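PDB 3I7J: beta-lactamase Mb2281c from Mycobacterium bovis, which probably hydrolyses beta-lactams or related compounds, as a serine-dependent member of the beta-lactamase and penicillin-binding protein family. Local coordinates for residues A17-P22 and L242-L247; M133-L138 and V153-V158. All blocks are in the same frame, centred on the assembly; numbering follows the deposited sequence.

Overall arrangement
Interaction 1 pairs two adjacent inner strands, 15-21 and 242-248, of the six-stranded antiparallel sheet, joining residues near the two ends of the chain. Interaction 2 lies between them in sequence: the loop 133-138, which leads into a small three-stranded sheet, meets the first turns of helix 153-164. The centres of the two contacts are about 13 Å apart, and they touch, because the same helix lies on the sheet face that carries Ala18, Ile20 and Val245. Val153 CG1 comes within 3.5 Å of Ala18 CB. Helix 153-164 thus packs on the six-stranded sheet by apolar side chains and bonds loop 133-138 through Asp155, so the loop is connected to the sheet by way of this helix.

Interaction 1. Residues A17-P22 and L242-L247; sequences AAVIGP and LALVVL
Ile20 meets Val245 on one face of the strand pair, and Leu244 reaches Ala18 from the opposite face. In Ile20, CG1 is anti to the carbonyl carbon and the next torsion (chi2 76°) places CD1 4.3 Å from Val245 CG2. In Leu244, CG is anti to the backbone N and chi2 (61°) brings CD1 to 3.5 Å from Ala18 O, a carbonyl already taken by an N-H. The strands run antiparallel, and two hydrogen-bonded pairs, Ala18 with Val245 and Ile20 with Ala243, join them through four backbone bonds. Those from Ile20 N to Ala243 O, 2.9 Å, and from Ala243 N to Ile20 O, 2.8 Å, are the shorter two; the first is nearly straight (172° at the hydrogen), although its donor is tilted out of the carbonyl plane. Ile20 CB faces Ala243 CB at 4.0 Å. In the non-hydrogen-bonded pair Ala17 with Val246, the methyl of Ala17 meets CG2 of Val246 at 3.9 Å. Side chains alternate between two apolar faces. Ala18, Ala243 and Val245 look onto Val153, Ala160 and Leu156 of helix 153-164, while Val19, Leu242 and Leu244 meet Val267, Tyr271 and Ser264 of helix 256-271. Strand 15-21 is flanked by 24-29, and strand 242-248 by 232-237, so the pair sits inside the sheet with a helix on each face.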
ATOM      1  N   ALA A  17      -0.520  16.611  -1.991  1.00  7.56           N
ATOM      2  CA  ALA A  17      -1.177  15.793  -0.997  1.00  9.86           C
ATOM      3  C   ALA A  17      -2.671  16.022  -0.957  1.00 16.62           C
ATOM      4  O   ALA A  17      -3.180  17.007  -1.497  1.00 15.94           O
ATOM      5  CB  ALA A  17      -0.578  16.062   0.376  1.00 10.28           C
ATOM      6  N   ALA A  18      -3.367  15.101  -0.299  1.00 12.64           N
ATOM      7  CA  ALA A  18      -4.807  15.173  -0.168  1.00  9.26           C
ATOM      8  C   ALA A  18      -5.288  14.430   1.068  1.00 15.59           C
ATOM      9  O   ALA A  18      -4.755  13.379   1.427  1.00 15.39           O
ATOM     10  CB  ALA A  18      -5.467  14.584  -1.413  1.00 10.79           C
ATOM     11  N   VAL A  19      -6.288  14.997   1.729  1.00 11.80           N
ATOM     12  CA  VAL A  19      -6.893  14.369   2.888  1.00  6.85           C
ATOM     13  C   VAL A  19      -8.229  13.883   2.347  1.00 15.27           C
ATOM     14  O   VAL A  19      -8.967  14.647   1.718  1.00 11.73           O
ATOM     15  CB  VAL A  19      -7.161  15.364   4.031  1.00 12.43           C
ATOM     16  CG1 VAL A  19      -7.849  14.638   5.191  1.00  1.78           C
ATOM     17  CG2 VAL A  19      -5.858  16.001   4.499  1.00 15.26           C
ATOM     18  N   ILE A  20      -8.526  12.608   2.571  1.00 11.54           N
ATOM     19  CA  ILE A  20      -9.765  12.014   2.089  1.00 10.19           C
ATOM     20  C   ILE A  20     -10.609  11.488   3.246  1.00 17.01           C
ATOM     21  O   ILE A  20     -10.091  10.929   4.215  1.00  8.84           O
ATOM     22  CB  ILE A  20      -9.491  10.826   1.114  1.00 10.99           C
ATOM     23  CG1 ILE A  20      -8.620  11.295  -0.055  1.00 10.05           C
ATOM     24  CG2 ILE A  20     -10.802  10.248   0.592  1.00  3.68           C
ATOM     25  CD1 ILE A  20      -7.150  11.472   0.305  1.00 10.66           C
ATOM     26  N   GLY A  21     -11.914  11.688   3.130  1.00  6.82           N
ATOM     27  CA  GLY A  21     -12.847  11.220   4.131  1.00  8.79           C
ATOM     28  C   GLY A  21     -13.863  10.403   3.362  1.00 11.75           C
ATOM     29  O   GLY A  21     -13.820  10.389   2.127  1.00 14.41           O
ATOM     30  N   PRO A  22     -14.786   9.713   4.041  1.00 12.49           N
ATOM     31  CA  PRO A  22     -15.799   8.902   3.354  1.00 15.70           C
ATOM     32  C   PRO A  22     -16.673   9.699   2.373  1.00 21.18           C
ATOM     33  O   PRO A  22     -17.248   9.136   1.437  1.00 20.40           O
ATOM     34  CB  PRO A  22     -16.599   8.304   4.509  1.00 14.04           C
ATOM     35  CG  PRO A  22     -16.473   9.356   5.579  1.00 24.95           C
ATOM     36  CD  PRO A  22     -15.024   9.742   5.493  1.00 14.00           C
ATOM     37  N   LEU A 242     -10.295   8.402   8.227  1.00  9.62           N
ATOM     38  CA  LEU A 242      -9.619   9.420   7.431  1.00 16.24           C
ATOM     39  C   LEU A 242      -8.474   8.779   6.646  1.00 18.22           C
ATOM     40  O   LEU A 242      -7.931   7.750   7.053  1.00 16.07           O
ATOM     41  CB  LEU A 242      -9.063  10.502   8.361  1.00 21.33           C
ATOM     42  CG  LEU A 242      -9.421  11.977   8.165  1.00 26.33           C
ATOM     43  CD1 LEU A 242     -10.911  12.163   7.960  1.00 19.17           C
ATOM     44  CD2 LEU A 242      -8.944  12.745   9.391  1.00 23.01           C
ATOM     45  N   ALA A 243      -8.106   9.392   5.526  1.00 17.91           N
ATOM     46  CA  ALA A 243      -7.014   8.891   4.700  1.00  8.94           C
ATOM     47  C   ALA A 243      -6.109  10.050   4.310  1.00 13.80           C
ATOM     48  O   ALA A 243      -6.566  11.184   4.148  1.00 17.43           O
ATOM     49  CB  ALA A 243      -7.561   8.217   3.448  1.00  7.88           C
ATOM     50  N   LEU A 244      -4.821   9.768   4.169  1.00  7.29           N
ATOM     51  CA  LEU A 244      -3.876  10.801   3.780  1.00 15.58           C
ATOM     52  C   LEU A 244      -2.973  10.272   2.694  1.00  9.22           C
ATOM     53  O   LEU A 244      -2.421   9.183   2.812  1.00 13.14           O
ATOM     54  CB  LEU A 244      -3.028  11.254   4.978  1.00  9.79           C
ATOM     55  CG  LEU A 244      -1.841  12.176   4.652  1.00 15.69           C
ATOM     56  CD1 LEU A 244      -2.327  13.465   4.000  1.00 11.85           C
ATOM     57  CD2 LEU A 244      -1.065  12.482   5.929  1.00  5.72           C
ATOM     58  N   VAL A 245      -2.849  11.043   1.624  1.00 12.55           N
ATOM     59  CA  VAL A 245      -1.989  10.677   0.512  1.00 11.00           C
ATOM     60  C   VAL A 245      -0.930  11.765   0.358  1.00 17.49           C
ATOM     61  O   VAL A 245      -1.265  12.947   0.279  1.00 17.51           O
ATOM     62  CB  VAL A 245      -2.778  10.589  -0.816  1.00  7.58           C
ATOM     63  CG1 VAL A 245      -1.810  10.558  -1.985  1.00  4.17           C
ATOM     64  CG2 VAL A 245      -3.652   9.330  -0.835  1.00  4.35           C
ATOM     65  N   VAL A 246       0.342  11.375   0.345  1.00 12.03           N
ATOM     66  CA  VAL A 246       1.428  12.331   0.148  1.00 10.78           C
ATOM     67  C   VAL A 246       2.421  11.799  -0.878  1.00  7.28           C
ATOM     68  O   VAL A 246       2.944  10.693  -0.735  1.00 16.02           O
ATOM     69  CB  VAL A 246       2.214  12.648   1.456  1.00 11.19           C
ATOM     70  CG1 VAL A 246       3.435  13.507   1.122  1.00  7.96           C
ATOM     71  CG2 VAL A 246       1.330  13.407   2.446  1.00 11.59           C
ATOM     72  N   LEU A 247       2.668  12.594  -1.913  1.00 10.38           N
ATOM     73  CA  LEU A 247       3.617  12.240  -2.966  1.00 10.68           C
ATOM     74  C   LEU A 247       4.602  13.390  -3.160  1.00 16.53           C
ATOM     75  O   LEU A 247       4.192  14.543  -3.341  1.00 15.02           O
ATOM     76  CB  LEU A 247       2.888  11.963  -4.286  1.00 13.92           C
ATOM     77  CG  LEU A 247       1.890  10.797  -4.333  1.00 15.60           C
ATOM     78  CD1 LEU A 247       1.293  10.712  -5.734  1.00 11.13           C
ATOM     79  CD2 LEU A 247       2.577   9.486  -3.962  1.00  6.70           C
TER

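Interaction 2. Residues M133-L138 and V153-V158; sequences MVTTRL and VADLAV
The first turns of helix 153-164 carry Asp155, whose carboxylate grips the loop formed by Met133, Thr135 and Thr136 as it leads into the short strand 137-138. OD2 takes two bonds: Thr135 N donates to it at 2.9 Å on the syn lone pair, and the Thr136 hydroxyl OG1 donates at 2.7 Å on the anti lone pair. With CG of Asp155 beside its own backbone N (chi1 -87°), the carboxylate reaches out from the helix to the loop. The other oxygen, OD1, accepts a water at 2.6 Å, and that water also bonds Thr135 OG1, likewise at 2.6 Å. Thr135 is therefore held twice, OD2 directly to its backbone N, OD1 through the water to its hydroxyl. Beside this polar cluster the selenomethionine side chain of Met133 runs antiparallel to that of Asp155: its CB lies 3.5 Å from Asp155 OD2 and its CG 3.5 Å from Asp155 O. A bend at its third torsion puts CE against Val158, 3.5 Å from CG1. Thr136 OG1 is also bonded to Ser151 OG, and Thr152 OG1 bonds Asp155 N in the manner of an N-cap, which would help to orient these groups. The arrangement is an aspartate in the first turn of a helix, where the dipole would favour its charge, accepting a backbone N-H and a threonine hydroxyl from a loop, with a threonine at the N-cap position just before the helix.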
HETATM    1  N   MSE A 133      -9.448   5.887 -12.309  1.00 18.61           N
HETATM    2  CA  MSE A 133      -8.030   6.236 -12.206  1.00 19.35           C
HETATM    3  C   MSE A 133      -7.371   6.217 -13.580  1.00 19.25           C
HETATM    4  O   MSE A 133      -6.584   5.319 -13.890  1.00 22.13           O
HETATM    5  CB  MSE A 133      -7.328   5.240 -11.285  1.00 13.52           C
HETATM    6  CG  MSE A 133      -7.533   5.555  -9.813  1.00 24.38           C
HETATM    7 SE   MSE A 133      -7.351   4.054  -8.576  1.00 28.94          SE
HETATM    8  CE  MSE A 133      -8.817   4.530  -7.440  1.00 57.36           C
ATOM      9  N   VAL A 134      -7.663   7.228 -14.390  1.00 13.87           N
ATOM     10  CA  VAL A 134      -7.131   7.282 -15.748  1.00 12.90           C
ATOM     11  C   VAL A 134      -5.692   7.774 -15.926  1.00 18.06           C
ATOM     12  O   VAL A 134      -5.199   7.885 -17.049  1.00 20.23           O
ATOM     13  CB  VAL A 134      -8.080   8.101 -16.669  1.00 13.62           C
ATOM     14  CG1 VAL A 134      -9.444   7.425 -16.716  1.00 10.07           C
ATOM     15  CG2 VAL A 134      -8.223   9.534 -16.160  1.00 15.84           C
ATOM     16  N   THR A 135      -5.003   8.052 -14.829  1.00 18.44           N
ATOM     17  CA  THR A 135      -3.621   8.498 -14.938  1.00 13.09           C
ATOM     18  C   THR A 135      -2.745   7.629 -14.035  1.00 20.31           C
ATOM     19  O   THR A 135      -1.730   8.076 -13.489  1.00 17.08           O
ATOM     20  CB  THR A 135      -3.492   9.980 -14.560  1.00 13.11           C
ATOM     21  OG1 THR A 135      -4.500  10.723 -15.253  1.00 17.11           O
ATOM     22  CG2 THR A 135      -2.132  10.522 -14.962  1.00 13.75           C
ATOM     23  N   THR A 136      -3.163   6.378 -13.880  1.00 14.48           N
ATOM     24  CA  THR A 136      -2.441   5.407 -13.071  1.00 22.00           C
ATOM     25  C   THR A 136      -2.069   4.226 -13.953  1.00 17.68           C
ATOM     26  O   THR A 136      -2.913   3.688 -14.666  1.00 17.46           O
ATOM     27  CB  THR A 136      -3.301   4.872 -11.914  1.00 12.09           C
ATOM     28  OG1 THR A 136      -3.621   5.941 -11.014  1.00 17.45           O
ATOM     29  CG2 THR A 136      -2.549   3.793 -11.162  1.00 10.29           C
ATOM     30  N   ARG A 137      -0.810   3.819 -13.917  1.00 17.94           N
ATOM     31  CA  ARG A 137      -0.410   2.685 -14.728  1.00 21.68           C
ATOM     32  C   ARG A 137       0.793   1.943 -14.178  1.00 17.45           C
ATOM     33  O   ARG A 137       1.580   2.478 -13.395  1.00 17.02           O
ATOM     34  CB  ARG A 137      -0.134   3.141 -16.161  1.00 30.70           C
ATOM     35  CG  ARG A 137       0.990   4.149 -16.293  1.00 32.42           C
ATOM     36  CD  ARG A 137       1.048   4.677 -17.718  1.00 40.87           C
ATOM     37  NE  ARG A 137       1.049   3.585 -18.687  1.00 52.99           N
ATOM     38  CZ  ARG A 137       0.974   3.747 -20.004  1.00 61.68           C
ATOM     39  NH1 ARG A 137       0.893   4.968 -20.520  1.00 63.03           N
ATOM     40  NH2 ARG A 137       0.974   2.685 -20.804  1.00 59.24           N
ATOM     41  N   LEU A 138       0.911   0.692 -14.595  1.00 23.17           N
ATOM     42  CA  LEU A 138       2.004  -0.165 -14.186  1.00 22.56           C
ATOM     43  C   LEU A 138       2.610  -0.797 -15.435  1.00 20.36           C
ATOM     44  O   LEU A 138       2.023  -1.706 -16.027  1.00 24.79           O
ATOM     45  CB  LEU A 138       1.491  -1.262 -13.250  1.00 21.20           C
ATOM     46  CG  LEU A 138       2.478  -2.384 -12.919  1.00 24.83           C
ATOM     47  CD1 LEU A 138       3.593  -1.844 -12.046  1.00 26.83           C
ATOM     48  CD2 LEU A 138       1.753  -3.524 -12.210  1.00 38.86           C
ATOM     49  N   VAL A 153      -1.935  12.320  -7.240  1.00 13.80           N
ATOM     50  CA  VAL A 153      -2.620  12.413  -5.955  1.00  8.39           C
ATOM     51  C   VAL A 153      -4.135  12.295  -6.153  1.00 10.45           C
ATOM     52  O   VAL A 153      -4.831  11.716  -5.318  1.00  9.99           O
ATOM     53  CB  VAL A 153      -2.284  13.734  -5.222  1.00 11.91           C
ATOM     54  CG1 VAL A 153      -3.107  13.851  -3.937  1.00 12.08           C
ATOM     55  CG2 VAL A 153      -0.799  13.757  -4.879  1.00  5.75           C
ATOM     56  N   ALA A 154      -4.641  12.830  -7.262  1.00  5.62           N
ATOM     57  CA  ALA A 154      -6.072  12.768  -7.565  1.00  9.41           C
ATOM     58  C   ALA A 154      -6.540  11.320  -7.699  1.00 13.66           C
ATOM     59  O   ALA A 154      -7.588  10.941  -7.169  1.00 14.80           O
ATOM     60  CB  ALA A 154      -6.373  13.530  -8.858  1.00  7.33           C
ATOM     61  N   ASP A 155      -5.772  10.520  -8.436  1.00 13.98           N
ATOM     62  CA  ASP A 155      -6.097   9.109  -8.629  1.00 12.24           C
ATOM     63  C   ASP A 155      -5.966   8.351  -7.306  1.00 11.79           C
ATOM     64  O   ASP A 155      -6.811   7.520  -6.973  1.00  7.98           O
ATOM     65  CB  ASP A 155      -5.168   8.470  -9.670  1.00 13.91           C
ATOM     66  CG  ASP A 155      -5.675   8.630 -11.087  1.00 13.79           C
ATOM     67  OD1 ASP A 155      -6.586   9.462 -11.309  1.00 11.52           O
ATOM     68  OD2 ASP A 155      -5.151   7.929 -11.984  1.00 10.98           O
ATOM     69  N   LEU A 156      -4.905   8.632  -6.554  1.00  7.39           N
ATOM     70  CA  LEU A 156      -4.711   7.949  -5.284  1.00  7.75           C
ATOM     71  C   LEU A 156      -5.777   8.356  -4.283  1.00 10.40           C
ATOM     72  O   LEU A 156      -6.133   7.579  -3.395  1.00 11.73           O
ATOM     73  CB  LEU A 156      -3.327   8.237  -4.714  1.00  4.24           C
ATOM     74  CG  LEU A 156      -2.164   7.557  -5.423  1.00  9.98           C
ATOM     75  CD1 LEU A 156      -0.936   7.690  -4.536  1.00 12.71           C
ATOM     76  CD2 LEU A 156      -2.467   6.073  -5.666  1.00 17.42           C
ATOM     77  N   ALA A 157      -6.283   9.578  -4.431  1.00  9.25           N
ATOM     78  CA  ALA A 157      -7.326  10.097  -3.550  1.00 12.91           C
ATOM     79  C   ALA A 157      -8.582   9.251  -3.739  1.00 10.17           C
ATOM     80  O   ALA A 157      -9.261   8.905  -2.772  1.00 12.69           O
ATOM     81  CB  ALA A 157      -7.618  11.553  -3.891  1.00  9.82           C
ATOM     82  N   VAL A 158      -8.879   8.932  -4.996  1.00 10.27           N
ATOM     83  CA  VAL A 158     -10.025   8.102  -5.344  1.00 13.16           C
ATOM     84  C   VAL A 158      -9.792   6.704  -4.768  1.00  8.84           C
ATOM     85  O   VAL A 158     -10.706   6.086  -4.218  1.00 11.58           O
ATOM     86  CB  VAL A 158     -10.185   7.996  -6.884  1.00 20.60           C
ATOM     87  CG1 VAL A 158     -11.298   7.020  -7.233  1.00 29.97           C
ATOM     88  CG2 VAL A 158     -10.487   9.374  -7.474  1.00 26.99           C
TER
HETATM   89  O   HOH W   1      -6.487  10.839 -13.552  1.00 13.48           O